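Local structure of probable ribosomal RNA small subunit methyltransferase (Thermus thermophilus, 3DMH) at residues 36-41 against 168-173; 234-239 against 298-303; 251-256 against 278-283. The protein transfers a methyl group from S-adenosylmethionine to the N2 atom of a guanosine in 16S ribosomal RNA. All blocks are in the same frame, centred on the assembly; numbering follows the deposited sequence.

Interaction 1 of 3, residues 36-41 against 168-173; sequences DLLQKT and YRVALL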
ATOM      1  N   ASP A  36      13.656  11.978  -5.860  1.00 22.72           N
ATOM      2  CA  ASP A  36      14.373  13.253  -6.023  1.00 22.38           C
ATOM      3  C   ASP A  36      15.426  13.171  -7.125  1.00 21.80           C
ATOM      4  O   ASP A  36      15.596  14.102  -7.896  1.00 22.39           O
ATOM      5  CB  ASP A  36      15.046  13.704  -4.716  1.00 22.11           C
ATOM      6  CG  ASP A  36      14.056  14.269  -3.715  1.00 24.85           C
ATOM      7  OD1 ASP A  36      12.888  14.486  -4.106  1.00 25.09           O
ATOM      8  OD2 ASP A  36      14.435  14.474  -2.543  1.00 26.21           O
ATOM      9  N   LEU A  37      16.112  12.040  -7.197  1.00 21.91           N
ATOM     10  CA  LEU A  37      17.154  11.886  -8.214  1.00 21.87           C
ATOM     11  C   LEU A  37      16.503  11.773  -9.594  1.00 22.27           C
ATOM     12  O   LEU A  37      17.008  12.336 -10.569  1.00 22.72           O
ATOM     13  CB  LEU A  37      18.049  10.692  -7.917  1.00 21.43           C
ATOM     14  CG  LEU A  37      19.403  10.677  -8.649  1.00 20.85           C
ATOM     15  CD1 LEU A  37      20.247  11.892  -8.259  1.00 21.85           C
ATOM     16  CD2 LEU A  37      20.119   9.396  -8.307  1.00 21.70           C
ATOM     17  N   LEU A  38      15.378  11.061  -9.681  1.00 21.97           N
ATOM     18  CA  LEU A  38      14.613  11.068 -10.934  1.00 22.12           C
ATOM     19  C   LEU A  38      14.236  12.468 -11.399  1.00 22.06           C
ATOM     20  O   LEU A  38      14.381  12.799 -12.578  1.00 21.81           O
ATOM     21  CB  LEU A  38      13.319  10.268 -10.780  1.00 22.35           C
ATOM     22  CG  LEU A  38      13.353   8.784 -11.056  1.00 22.91           C
ATOM     23  CD1 LEU A  38      11.983   8.228 -10.708  1.00 23.01           C
ATOM     24  CD2 LEU A  38      13.704   8.496 -12.542  1.00 21.10           C
ATOM     25  N   GLN A  39      13.706  13.285 -10.488  1.00 22.37           N
ATOM     26  CA  GLN A  39      13.206  14.596 -10.872  1.00 23.46           C
ATOM     27  C   GLN A  39      14.347  15.455 -11.438  1.00 23.83           C
ATOM     28  O   GLN A  39      14.133  16.269 -12.339  1.00 24.12           O
ATOM     29  CB  GLN A  39      12.506  15.285  -9.687  1.00 23.36           C
ATOM     30  CG  GLN A  39      11.824  16.616 -10.024  1.00 25.32           C
ATOM     31  CD  GLN A  39      12.775  17.828 -10.043  1.00 28.16           C
ATOM     32  OE1 GLN A  39      12.475  18.848 -10.667  1.00 30.50           O
ATOM     33  NE2 GLN A  39      13.919  17.713  -9.372  1.00 26.25           N
ATOM     34  N   LYS A  40      15.557  15.262 -10.911  1.00 24.21           N
ATOM     35  CA  LYS A  40      16.744  15.962 -11.426  1.00 24.24           C
ATOM     36  C   LYS A  40      17.258  15.441 -12.762  1.00 24.37           C
ATOM     37  O   LYS A  40      18.106  16.085 -13.380  1.00 24.37           O
ATOM     38  CB  LYS A  40      17.889  15.918 -10.404  1.00 24.63           C
ATOM     39  CG  LYS A  40      17.591  16.694  -9.156  1.00 26.75           C
ATOM     40  CD  LYS A  40      18.696  16.537  -8.154  1.00 29.60           C
ATOM     41  CE  LYS A  40      18.471  17.460  -6.972  1.00 31.66           C
ATOM     42  NZ  LYS A  40      19.738  17.632  -6.203  1.00 35.96           N
ATOM     43  N   THR A  41      16.742  14.295 -13.206  1.00 23.29           N
ATOM     44  CA  THR A  41      17.340  13.539 -14.322  1.00 22.92           C
ATOM     45  C   THR A  41      16.434  13.423 -15.548  1.00 22.71           C
ATOM     46  O   THR A  41      16.909  13.526 -16.694  1.00 23.00           O
ATOM     47  CB  THR A  41      17.782  12.126 -13.864  1.00 23.21           C
ATOM     48  OG1 THR A  41      18.644  12.240 -12.725  1.00 22.96           O
ATOM     49  CG2 THR A  41      18.531  11.373 -14.971  1.00 22.69           C
ATOM     50  N   TYR A 168      22.149   6.135  -4.437  1.00 21.73           N
ATOM     51  CA  TYR A 168      20.978   6.300  -5.311  1.00 21.48           C
ATOM     52  C   TYR A 168      21.399   6.430  -6.761  1.00 21.25           C
ATOM     53  O   TYR A 168      22.424   7.058  -7.067  1.00 21.39           O
ATOM     54  CB  TYR A 168      20.116   7.487  -4.862  1.00 22.11           C
ATOM     55  CG  TYR A 168      19.786   7.398  -3.391  1.00 22.66           C
ATOM     56  CD1 TYR A 168      18.874   6.445  -2.921  1.00 22.25           C
ATOM     57  CD2 TYR A 168      20.416   8.230  -2.469  1.00 23.72           C
ATOM     58  CE1 TYR A 168      18.598   6.332  -1.567  1.00 24.05           C
ATOM     59  CE2 TYR A 168      20.134   8.132  -1.111  1.00 23.68           C
ATOM     60  CZ  TYR A 168      19.233   7.184  -0.671  1.00 23.61           C
ATOM     61  OH  TYR A 168      18.964   7.094   0.678  1.00 25.03           O
ATOM     62  N   ARG A 169      20.613   5.821  -7.649  1.00 20.50           N
ATOM     63  CA  ARG A 169      20.955   5.746  -9.071  1.00 20.18           C
ATOM     64  C   ARG A 169      19.730   6.015  -9.924  1.00 20.16           C
ATOM     65  O   ARG A 169      18.613   5.653  -9.539  1.00 20.35           O
ATOM     66  CB  ARG A 169      21.451   4.345  -9.432  1.00 20.64           C
ATOM     67  CG  ARG A 169      22.753   3.903  -8.776  1.00 20.49           C
ATOM     68  CD  ARG A 169      23.923   4.707  -9.317  1.00 22.37           C
ATOM     69  NE  ARG A 169      25.204   4.289  -8.737  1.00 22.10           N
ATOM     70  CZ  ARG A 169      25.677   4.692  -7.558  1.00 22.07           C
ATOM     71  NH1 ARG A 169      24.990   5.537  -6.801  1.00 21.66           N
ATOM     72  NH2 ARG A 169      26.859   4.247  -7.138  1.00 24.05           N
ATOM     73  N   VAL A 170      19.963   6.628 -11.084  1.00 19.88           N
ATOM     74  CA  VAL A 170      19.010   6.611 -12.199  1.00 20.21           C
ATOM     75  C   VAL A 170      19.737   6.074 -13.419  1.00 20.29           C
ATOM     76  O   VAL A 170      20.859   6.515 -13.721  1.00 20.57           O
ATOM     77  CB  VAL A 170      18.476   8.006 -12.556  1.00 20.37           C
ATOM     78  CG1 VAL A 170      17.392   7.895 -13.646  1.00 20.04           C
ATOM     79  CG2 VAL A 170      17.927   8.718 -11.328  1.00 21.06           C
ATOM     80  N   ALA A 171      19.106   5.112 -14.086  1.00 20.48           N
ATOM     81  CA  ALA A 171      19.573   4.603 -15.363  1.00 20.05           C
ATOM     82  C   ALA A 171      18.576   4.877 -16.476  1.00 20.09           C
ATOM     83  O   ALA A 171      17.371   5.018 -16.236  1.00 19.21           O
ATOM     84  CB  ALA A 171      19.857   3.119 -15.273  1.00 20.28           C
ATOM     85  N   LEU A 172      19.099   4.935 -17.699  1.00 18.73           N
ATOM     86  CA  LEU A 172      18.273   5.062 -18.888  1.00 19.12           C
ATOM     87  C   LEU A 172      18.501   3.841 -19.774  1.00 18.59           C
ATOM     88  O   LEU A 172      19.654   3.445 -20.009  1.00 19.23           O
ATOM     89  CB  LEU A 172      18.603   6.358 -19.629  1.00 18.85           C
ATOM     90  CG  LEU A 172      17.735   6.731 -20.837  1.00 19.71           C
ATOM     91  CD1 LEU A 172      16.240   6.791 -20.480  1.00 18.94           C
ATOM     92  CD2 LEU A 172      18.206   8.066 -21.400  1.00 19.48           C
ATOM     93  N   LEU A 173      17.404   3.247 -20.237  1.00 18.64           N
ATOM     94  CA  LEU A 173      17.455   2.044 -21.084  1.00 18.66           C
ATOM     95  C   LEU A 173      16.596   2.164 -22.338  1.00 18.99           C
ATOM     96  O   LEU A 173      15.636   2.935 -22.366  1.00 18.24           O
ATOM     97  CB  LEU A 173      17.025   0.798 -20.290  1.00 19.01           C
ATOM     98  CG  LEU A 173      17.737   0.448 -18.975  1.00 18.34           C
ATOM     99  CD1 LEU A 173      16.975   0.981 -17.757  1.00 18.04           C
ATOM    100  CD2 LEU A 173      17.885  -1.050 -18.859  1.00 19.27           C
TER
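L37 carries its CG anti to the backbone N (chi1 -162°), and V170 sets CG2 beside its own backbone N; these torsions bring L37 CG to 3.6 Å from V170 CG2. The contact lays helix 33-41 against strand 168-174, in a seven-stranded mixed sheet of order 3-2-1-4-5-7-6, the topology of the Rossmann-like class I methyltransferase fold, here in the N-terminal half of the chain. The strand runs antiparallel to both its neighbours, 133-140 and 159-165, and the short helix and strand segments cross at -41°. V170 is the centre of the interface. The L37 and V170 side chains pass alongside each other, pointing opposite ways, while L38 comes across V170 roughly perpendicular, its CD2 3.9 Å from V170 CG1. T41 CG2 meets that same V170 CG1 at 3.9 Å. Farther along L37, CD2 passes over the strand backbone, 3.5 Å from Y168 O and 3.9 Å from Y168 CB. No hydrogen bond joins helix to strand, and the packing continues onto the flanking strands, where L38 touches A138 and T41 touches V162. The polar atom of buried T41 is satisfied by its own segment: OG1 donates to L37 O at 2.7 Å.

Interaction 2 of 3, residues 234-239 against 298-303; sequences GRQVLD and RFDIIV
F299 lays its ring against L238 where strands 236-240 and 299-304 run parallel, neighbours in the seven-stranded sheet of the C-terminal Rossmann-like methyltransferase domain; L238 N bonds to I301 O and V303 N to L238 O. F299 CB lies 3.6 Å from Q236 O, and CG, the first ring atom, is 3.8 Å from L238 CB. CD1 comes 3.7 Å from both V237 C and L238 N, CE2 meets L238 CD2, and CZ at the far end touches L238 CD1. The sum is a CH-pi contact, L238 CB standing over the ring centre, 7° off its normal, with Q236 C at the edge near the ring plane. An alanine here would probably leave L238 CB and both its methyls without their aromatic cover and open a gap beside the sheet. Helix 317-329 touches F299 and I302, while helix 214-227 packs on I301 and V303. The D239 side chain lies about 4 Å from the bound S-adenosylmethionine, its OD2 hydrogen-bonded to T248. At the corner before I301, D300 OD2 accepts Q236 N on its anti side at 2.8 Å, nearly straight (172°), while R331 takes D300 OD1 in a salt bridge. Q236 O receives D300 N at 2.9 Å and I301 N at 3.1 Å.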
ATOM      1  N   GLY A 234     -23.271 -10.806  13.592  1.00 24.64           N
ATOM      2  CA  GLY A 234     -24.213  -9.702  13.421  1.00 24.94           C
ATOM      3  C   GLY A 234     -23.680  -8.317  13.758  1.00 25.15           C
ATOM      4  O   GLY A 234     -24.417  -7.330  13.655  1.00 25.76           O
ATOM      5  N   ARG A 235     -22.412  -8.245  14.171  1.00 24.24           N
ATOM      6  CA  ARG A 235     -21.758  -6.979  14.528  1.00 24.48           C
ATOM      7  C   ARG A 235     -21.127  -6.344  13.293  1.00 23.28           C
ATOM      8  O   ARG A 235     -20.678  -7.044  12.381  1.00 23.35           O
ATOM      9  CB  ARG A 235     -20.668  -7.178  15.605  1.00 24.75           C
ATOM     10  CG  ARG A 235     -21.129  -7.876  16.892  1.00 28.18           C
ATOM     11  CD  ARG A 235     -22.137  -7.077  17.670  1.00 32.77           C
ATOM     12  NE  ARG A 235     -22.611  -7.828  18.827  1.00 36.03           N
ATOM     13  CZ  ARG A 235     -22.057  -7.780  20.035  1.00 37.64           C
ATOM     14  NH1 ARG A 235     -20.995  -7.006  20.255  1.00 39.10           N
ATOM     15  NH2 ARG A 235     -22.570  -8.506  21.025  1.00 37.08           N
ATOM     16  N   GLN A 236     -21.090  -5.017  13.286  1.00 22.41           N
ATOM     17  CA  GLN A 236     -20.409  -4.250  12.241  1.00 21.40           C
ATOM     18  C   GLN A 236     -18.941  -4.067  12.612  1.00 20.77           C
ATOM     19  O   GLN A 236     -18.627  -3.515  13.666  1.00 19.95           O
ATOM     20  CB  GLN A 236     -21.116  -2.912  12.030  1.00 22.21           C
ATOM     21  CG  GLN A 236     -22.485  -3.085  11.384  1.00 24.32           C
ATOM     22  CD  GLN A 236     -23.321  -1.824  11.421  1.00 27.61           C
ATOM     23  OE1 GLN A 236     -23.077  -0.923  12.224  1.00 29.33           O
ATOM     24  NE2 GLN A 236     -24.328  -1.759  10.559  1.00 30.76           N
ATOM     25  N   VAL A 237     -18.061  -4.569  11.748  1.00 19.47           N
ATOM     26  CA  VAL A 237     -16.622  -4.582  12.023  1.00 19.77           C
ATOM     27  C   VAL A 237     -15.924  -3.749  10.958  1.00 19.78           C
ATOM     28  O   VAL A 237     -16.250  -3.861   9.774  1.00 20.81           O
ATOM     29  CB  VAL A 237     -16.060  -6.023  11.968  1.00 19.74           C
ATOM     30  CG1 VAL A 237     -14.526  -6.036  12.051  1.00 21.64           C
ATOM     31  CG2 VAL A 237     -16.652  -6.869  13.094  1.00 20.56           C
ATOM     32  N   LEU A 238     -14.979  -2.903  11.380  1.00 18.63           N
ATOM     33  CA  LEU A 238     -14.074  -2.223  10.462  1.00 18.77           C
ATOM     34  C   LEU A 238     -12.689  -2.809  10.666  1.00 18.63           C
ATOM     35  O   LEU A 238     -12.225  -2.860  11.809  1.00 19.90           O
ATOM     36  CB  LEU A 238     -14.016  -0.727  10.758  1.00 19.19           C
ATOM     37  CG  LEU A 238     -13.105   0.121   9.858  1.00 19.51           C
ATOM     38  CD1 LEU A 238     -13.587   0.125   8.416  1.00 20.51           C
ATOM     39  CD2 LEU A 238     -13.128   1.549  10.391  1.00 20.04           C
ATOM     40  N   ASP A 239     -12.063  -3.243   9.569  1.00 18.89           N
ATOM     41  CA  ASP A 239     -10.696  -3.785   9.595  1.00 18.38           C
ATOM     42  C   ASP A 239      -9.810  -2.709   8.970  1.00 19.40           C
ATOM     43  O   ASP A 239      -9.879  -2.481   7.748  1.00 20.08           O
ATOM     44  CB  ASP A 239     -10.638  -5.102   8.802  1.00 19.31           C
ATOM     45  CG  ASP A 239      -9.265  -5.761   8.807  1.00 18.75           C
ATOM     46  OD1 ASP A 239      -8.286  -5.173   9.296  1.00 20.61           O
ATOM     47  OD2 ASP A 239      -9.196  -6.880   8.268  1.00 22.04           O
ATOM     48  N   ARG A 298     -20.496   4.161  11.602  1.00 22.71           N
ATOM     49  CA  ARG A 298     -19.951   3.723  12.891  1.00 22.45           C
ATOM     50  C   ARG A 298     -19.945   2.198  13.009  1.00 21.77           C
ATOM     51  O   ARG A 298     -20.592   1.497  12.224  1.00 21.99           O
ATOM     52  CB  ARG A 298     -20.736   4.324  14.062  1.00 22.40           C
ATOM     53  CG  ARG A 298     -20.819   5.836  14.084  1.00 24.44           C
ATOM     54  CD  ARG A 298     -19.482   6.474  14.406  1.00 26.61           C
ATOM     55  NE  ARG A 298     -19.617   7.927  14.502  1.00 28.82           N
ATOM     56  CZ  ARG A 298     -19.400   8.772  13.496  1.00 30.27           C
ATOM     57  NH1 ARG A 298     -19.026   8.320  12.300  1.00 29.43           N
ATOM     58  NH2 ARG A 298     -19.560  10.079  13.688  1.00 30.84           N
ATOM     59  N   PHE A 299     -19.199   1.682  13.979  1.00 20.96           N
ATOM     60  CA  PHE A 299     -18.978   0.246  14.062  1.00 21.04           C
ATOM     61  C   PHE A 299     -19.043  -0.226  15.498  1.00 21.18           C
ATOM     62  O   PHE A 299     -18.890   0.572  16.428  1.00 21.15           O
ATOM     63  CB  PHE A 299     -17.621  -0.112  13.425  1.00 20.55           C
ATOM     64  CG  PHE A 299     -17.526   0.278  11.973  1.00 20.46           C
ATOM     65  CD1 PHE A 299     -17.878  -0.624  10.978  1.00 21.16           C
ATOM     66  CD2 PHE A 299     -17.148   1.576  11.605  1.00 20.98           C
ATOM     67  CE1 PHE A 299     -17.827  -0.267   9.639  1.00 20.32           C
ATOM     68  CE2 PHE A 299     -17.111   1.962  10.255  1.00 20.84           C
ATOM     69  CZ  PHE A 299     -17.451   1.038   9.272  1.00 21.33           C
ATOM     70  N   ASP A 300     -19.283  -1.529  15.659  1.00 21.45           N
ATOM     71  CA  ASP A 300     -19.302  -2.196  16.958  1.00 21.37           C
ATOM     72  C   ASP A 300     -17.906  -2.696  17.360  1.00 21.04           C
ATOM     73  O   ASP A 300     -17.559  -2.712  18.547  1.00 21.89           O
ATOM     74  CB  ASP A 300     -20.263  -3.389  16.918  1.00 21.32           C
ATOM     75  CG  ASP A 300     -21.661  -3.004  16.448  1.00 22.25           C
ATOM     76  OD1 ASP A 300     -22.248  -2.071  17.041  1.00 23.20           O
ATOM     77  OD2 ASP A 300     -22.168  -3.632  15.484  1.00 21.76           O
ATOM     78  N   ILE A 301     -17.121  -3.125  16.373  1.00 21.00           N
ATOM     79  CA  ILE A 301     -15.797  -3.690  16.628  1.00 20.40           C
ATOM     80  C   ILE A 301     -14.853  -3.155  15.566  1.00 20.16           C
ATOM     81  O   ILE A 301     -15.186  -3.173  14.385  1.00 19.90           O
ATOM     82  CB  ILE A 301     -15.812  -5.236  16.540  1.00 21.21           C
ATOM     83  CG1 ILE A 301     -16.722  -5.826  17.619  1.00 21.29           C
ATOM     84  CG2 ILE A 301     -14.409  -5.819  16.695  1.00 20.47           C
ATOM     85  CD1 ILE A 301     -17.066  -7.285  17.383  1.00 25.27           C
ATOM     86  N   ILE A 302     -13.680  -2.692  15.984  1.00 19.26           N
ATOM     87  CA  ILE A 302     -12.652  -2.267  15.030  1.00 19.24           C
ATOM     88  C   ILE A 302     -11.361  -3.000  15.344  1.00 19.68           C
ATOM     89  O   ILE A 302     -10.968  -3.108  16.516  1.00 19.82           O
ATOM     90  CB  ILE A 302     -12.453  -0.741  15.059  1.00 19.23           C
ATOM     91  CG1 ILE A 302     -13.759  -0.074  14.612  1.00 19.37           C
ATOM     92  CG2 ILE A 302     -11.269  -0.333  14.141  1.00 19.99           C
ATOM     93  CD1 ILE A 302     -13.706   1.433  14.487  1.00 20.42           C
ATOM     94  N   VAL A 303     -10.753  -3.582  14.316  1.00 19.15           N
ATOM     95  CA  VAL A 303      -9.535  -4.374  14.514  1.00 19.49           C
ATOM     96  C   VAL A 303      -8.448  -3.816  13.626  1.00 19.42           C
ATOM     97  O   VAL A 303      -8.732  -3.300  12.536  1.00 19.43           O
ATOM     98  CB  VAL A 303      -9.734  -5.890  14.189  1.00 20.18           C
ATOM     99  CG1 VAL A 303     -10.779  -6.500  15.105  1.00 20.33           C
ATOM    100  CG2 VAL A 303     -10.118  -6.089  12.707  1.00 20.92           C
TER

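Interaction 3 of 3, residues 251-256 against 278-283; sequences LARMGA and NALKAQ
R253 and N278 meet through a single direct hydrogen bond, R253 NH2 to N278 O at 3.0 Å. The donor lies in the carbonyl plane on a lone pair, and the oxygen sits at the guanidinium edge, although the bond is bent (139° at the hydrogen). A water appears to bridge the same NH2 and N278 OD1, though its approach to NH2 is short. Also at the guanidinium edge, L280 CD2 lies 3.4 Å from R253 NE, and it is 3.6 Å from R253 CA. R253 leaves the helix with CG anti to the backbone N and then folds back, chi3 of 62° bringing NE beside L280 CD2. A252 also packs on L280 CD2, and its CB rests 3.9 Å from K281 O, which a second water links to A256 O. In the next shell, N278 ND2 donates to G274 O and T199 O, and Y198 touches both R253 and N278. Helices 248-253 and 265-277 each end in a Schellman motif, with G255 and A279 at positive phi, so two helix ends meet on the surface of the Rossmann-like domain. Because N278 O lies just past the C-terminal end of helix 265-277, the local dipole is likely to favour the positive guanidinium.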
ATOM      1  N   LEU A 251     -13.281 -13.010  10.499  1.00 19.95           N
ATOM      2  CA  LEU A 251     -14.378 -12.250  11.100  1.00 20.56           C
ATOM      3  C   LEU A 251     -15.680 -12.348  10.289  1.00 20.66           C
ATOM      4  O   LEU A 251     -16.771 -12.414  10.874  1.00 20.62           O
ATOM      5  CB  LEU A 251     -13.971 -10.799  11.369  1.00 20.67           C
ATOM      6  CG  LEU A 251     -12.899 -10.657  12.464  1.00 21.11           C
ATOM      7  CD1 LEU A 251     -12.328  -9.248  12.435  1.00 23.44           C
ATOM      8  CD2 LEU A 251     -13.427 -11.020  13.867  1.00 22.07           C
ATOM      9  N   ALA A 252     -15.572 -12.387   8.958  1.00 20.89           N
ATOM     10  CA  ALA A 252     -16.748 -12.593   8.091  1.00 21.20           C
ATOM     11  C   ALA A 252     -17.309 -13.988   8.296  1.00 21.44           C
ATOM     12  O   ALA A 252     -18.529 -14.174   8.376  1.00 21.76           O
ATOM     13  CB  ALA A 252     -16.402 -12.384   6.621  1.00 21.48           C
ATOM     14  N   ARG A 253     -16.407 -14.965   8.387  1.00 22.04           N
ATOM     15  CA  ARG A 253     -16.809 -16.359   8.639  1.00 22.05           C
ATOM     16  C   ARG A 253     -17.550 -16.506   9.974  1.00 23.04           C
ATOM     17  O   ARG A 253     -18.494 -17.295  10.084  1.00 22.62           O
ATOM     18  CB  ARG A 253     -15.593 -17.295   8.568  1.00 22.21           C
ATOM     19  CG  ARG A 253     -15.852 -18.806   8.786  1.00 23.58           C
ATOM     20  CD  ARG A 253     -16.811 -19.411   7.777  1.00 29.04           C
ATOM     21  NE  ARG A 253     -16.350 -19.357   6.387  1.00 32.96           N
ATOM     22  CZ  ARG A 253     -15.380 -20.108   5.864  1.00 35.17           C
ATOM     23  NH1 ARG A 253     -14.714 -20.983   6.616  1.00 37.53           N
ATOM     24  NH2 ARG A 253     -15.076 -19.977   4.576  1.00 34.71           N
ATOM     25  N   MET A 254     -17.134 -15.719  10.961  1.00 23.32           N
ATOM     26  CA  MET A 254     -17.767 -15.692  12.281  1.00 24.45           C
ATOM     27  C   MET A 254     -19.100 -14.935  12.287  1.00 24.06           C
ATOM     28  O   MET A 254     -19.760 -14.858  13.324  1.00 24.54           O
ATOM     29  CB  MET A 254     -16.817 -15.112  13.340  1.00 24.46           C
ATOM     30  CG  MET A 254     -15.532 -15.913  13.593  1.00 25.58           C
ATOM     31  SD  MET A 254     -14.293 -15.007  14.567  1.00 27.49           S
ATOM     32  CE  MET A 254     -14.937 -15.190  16.224  1.00 30.57           C
ATOM     33  N   GLY A 255     -19.501 -14.391  11.141  1.00 23.47           N
ATOM     34  CA  GLY A 255     -20.832 -13.788  10.994  1.00 23.40           C
ATOM     35  C   GLY A 255     -20.893 -12.278  11.170  1.00 23.06           C
ATOM     36  O   GLY A 255     -21.988 -11.704  11.263  1.00 23.00           O
ATOM     37  N   ALA A 256     -19.727 -11.638  11.243  1.00 23.16           N
ATOM     38  CA  ALA A 256     -19.650 -10.188  11.310  1.00 22.98           C
ATOM     39  C   ALA A 256     -19.975  -9.588   9.951  1.00 22.58           C
ATOM     40  O   ALA A 256     -19.744 -10.221   8.905  1.00 22.54           O
ATOM     41  CB  ALA A 256     -18.247  -9.754  11.737  1.00 22.82           C
ATOM     42  N   ASN A 278     -13.613 -18.178  -0.775  1.00 21.16           N
ATOM     43  CA  ASN A 278     -14.041 -18.784   0.486  1.00 21.88           C
ATOM     44  C   ASN A 278     -15.574 -18.720   0.745  1.00 22.42           C
ATOM     45  O   ASN A 278     -15.999 -18.961   1.892  1.00 22.45           O
ATOM     46  CB  ASN A 278     -13.217 -18.199   1.651  1.00 21.61           C
ATOM     47  CG  ASN A 278     -11.748 -18.636   1.607  1.00 21.19           C
ATOM     48  OD1 ASN A 278     -11.370 -19.634   2.234  1.00 23.72           O
ATOM     49  ND2 ASN A 278     -10.927 -17.926   0.828  1.00 19.70           N
ATOM     50  N   ALA A 279     -16.374 -18.351  -0.298  1.00 24.14           N
ATOM     51  CA  ALA A 279     -17.850 -18.236  -0.136  1.00 23.51           C
ATOM     52  C   ALA A 279     -18.255 -17.291   0.978  1.00 24.35           C
ATOM     53  O   ALA A 279     -19.169 -17.530   1.779  1.00 22.76           O
ATOM     54  CB  ALA A 279     -18.518 -19.622   0.015  1.00 24.98           C
ATOM     55  N   LEU A 280     -17.519 -16.171   1.033  1.00 22.95           N
ATOM     56  CA  LEU A 280     -17.666 -15.111   2.089  1.00 23.43           C
ATOM     57  C   LEU A 280     -17.944 -13.710   1.540  1.00 23.26           C
ATOM     58  O   LEU A 280     -17.458 -13.359   0.465  1.00 24.10           O
ATOM     59  CB  LEU A 280     -16.401 -15.035   2.965  1.00 23.32           C
ATOM     60  CG  LEU A 280     -16.096 -16.205   3.915  1.00 22.36           C
ATOM     61  CD1 LEU A 280     -14.703 -16.093   4.521  1.00 23.54           C
ATOM     62  CD2 LEU A 280     -17.156 -16.295   5.021  1.00 22.19           C
ATOM     63  N   LYS A 281     -18.695 -12.897   2.288  1.00 23.59           N
ATOM     64  CA  LYS A 281     -19.044 -11.532   1.851  1.00 24.18           C
ATOM     65  C   LYS A 281     -18.511 -10.479   2.812  1.00 23.77           C
ATOM     66  O   LYS A 281     -18.674 -10.580   4.029  1.00 24.27           O
ATOM     67  CB  LYS A 281     -20.573 -11.364   1.709  1.00 24.92           C
ATOM     68  CG  LYS A 281     -21.202 -11.988   0.452  1.00 26.68           C
ATOM     69  CD  LYS A 281     -21.378 -13.495   0.592  1.00 31.44           C
ATOM     70  CE  LYS A 281     -21.849 -14.132  -0.706  1.00 31.51           C
ATOM     71  NZ  LYS A 281     -21.505 -15.578  -0.720  1.00 34.44           N
ATOM     72  N   ALA A 282     -17.869  -9.469   2.239  1.00 22.78           N
ATOM     73  CA  ALA A 282     -17.417  -8.286   2.975  1.00 22.22           C
ATOM     74  C   ALA A 282     -17.169  -7.160   1.988  1.00 22.32           C
ATOM     75  O   ALA A 282     -17.006  -7.399   0.783  1.00 22.77           O
ATOM     76  CB  ALA A 282     -16.142  -8.588   3.781  1.00 22.07           C
ATOM     77  N   GLN A 283     -17.145  -5.928   2.491  1.00 21.95           N
ATOM     78  CA  GLN A 283     -16.830  -4.786   1.657  1.00 22.55           C
ATOM     79  C   GLN A 283     -15.338  -4.608   1.695  1.00 22.37           C
ATOM     80  O   GLN A 283     -14.754  -4.520   2.772  1.00 24.67           O
ATOM     81  CB  GLN A 283     -17.511  -3.528   2.166  1.00 22.84           C
ATOM     82  CG  GLN A 283     -19.032  -3.622   2.110  1.00 24.97           C
ATOM     83  CD  GLN A 283     -19.693  -2.332   2.521  1.00 27.54           C
ATOM     84  OE1 GLN A 283     -19.567  -1.308   1.839  1.00 33.01           O
ATOM     85  NE2 GLN A 283     -20.384  -2.361   3.643  1.00 28.21           N
TER
HETATM   86  O   HOH W   1     -13.063 -21.140   3.565  0.60 31.95           O
HETATM   87  O   HOH W   2     -18.770  -9.494   6.402  1.00 35.46           O

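Overall arrangement
Interactions 1 and 2 are buried and interaction 3 lies at the surface. Interaction 1 sits in the N-terminal sheet, its centre about 45 Å from those of the other two, across the centre of the chain; the two sheets share the same strand order, so it joins parts of a separate, similar fold. It is almost entirely apolar and has no hydrogen bond across it, whereas interaction 2 joins adjacent strands by backbone bonds and lies nearest the cofactor. Interaction 3, nested in the loop that interaction 2 closes, combines leucine packing with a charged side chain and water. These two adjoin: G234 N is 2.8 Å from G255 O, probably hydrogen-bonded, and V237 CG2 packs on A256 CB.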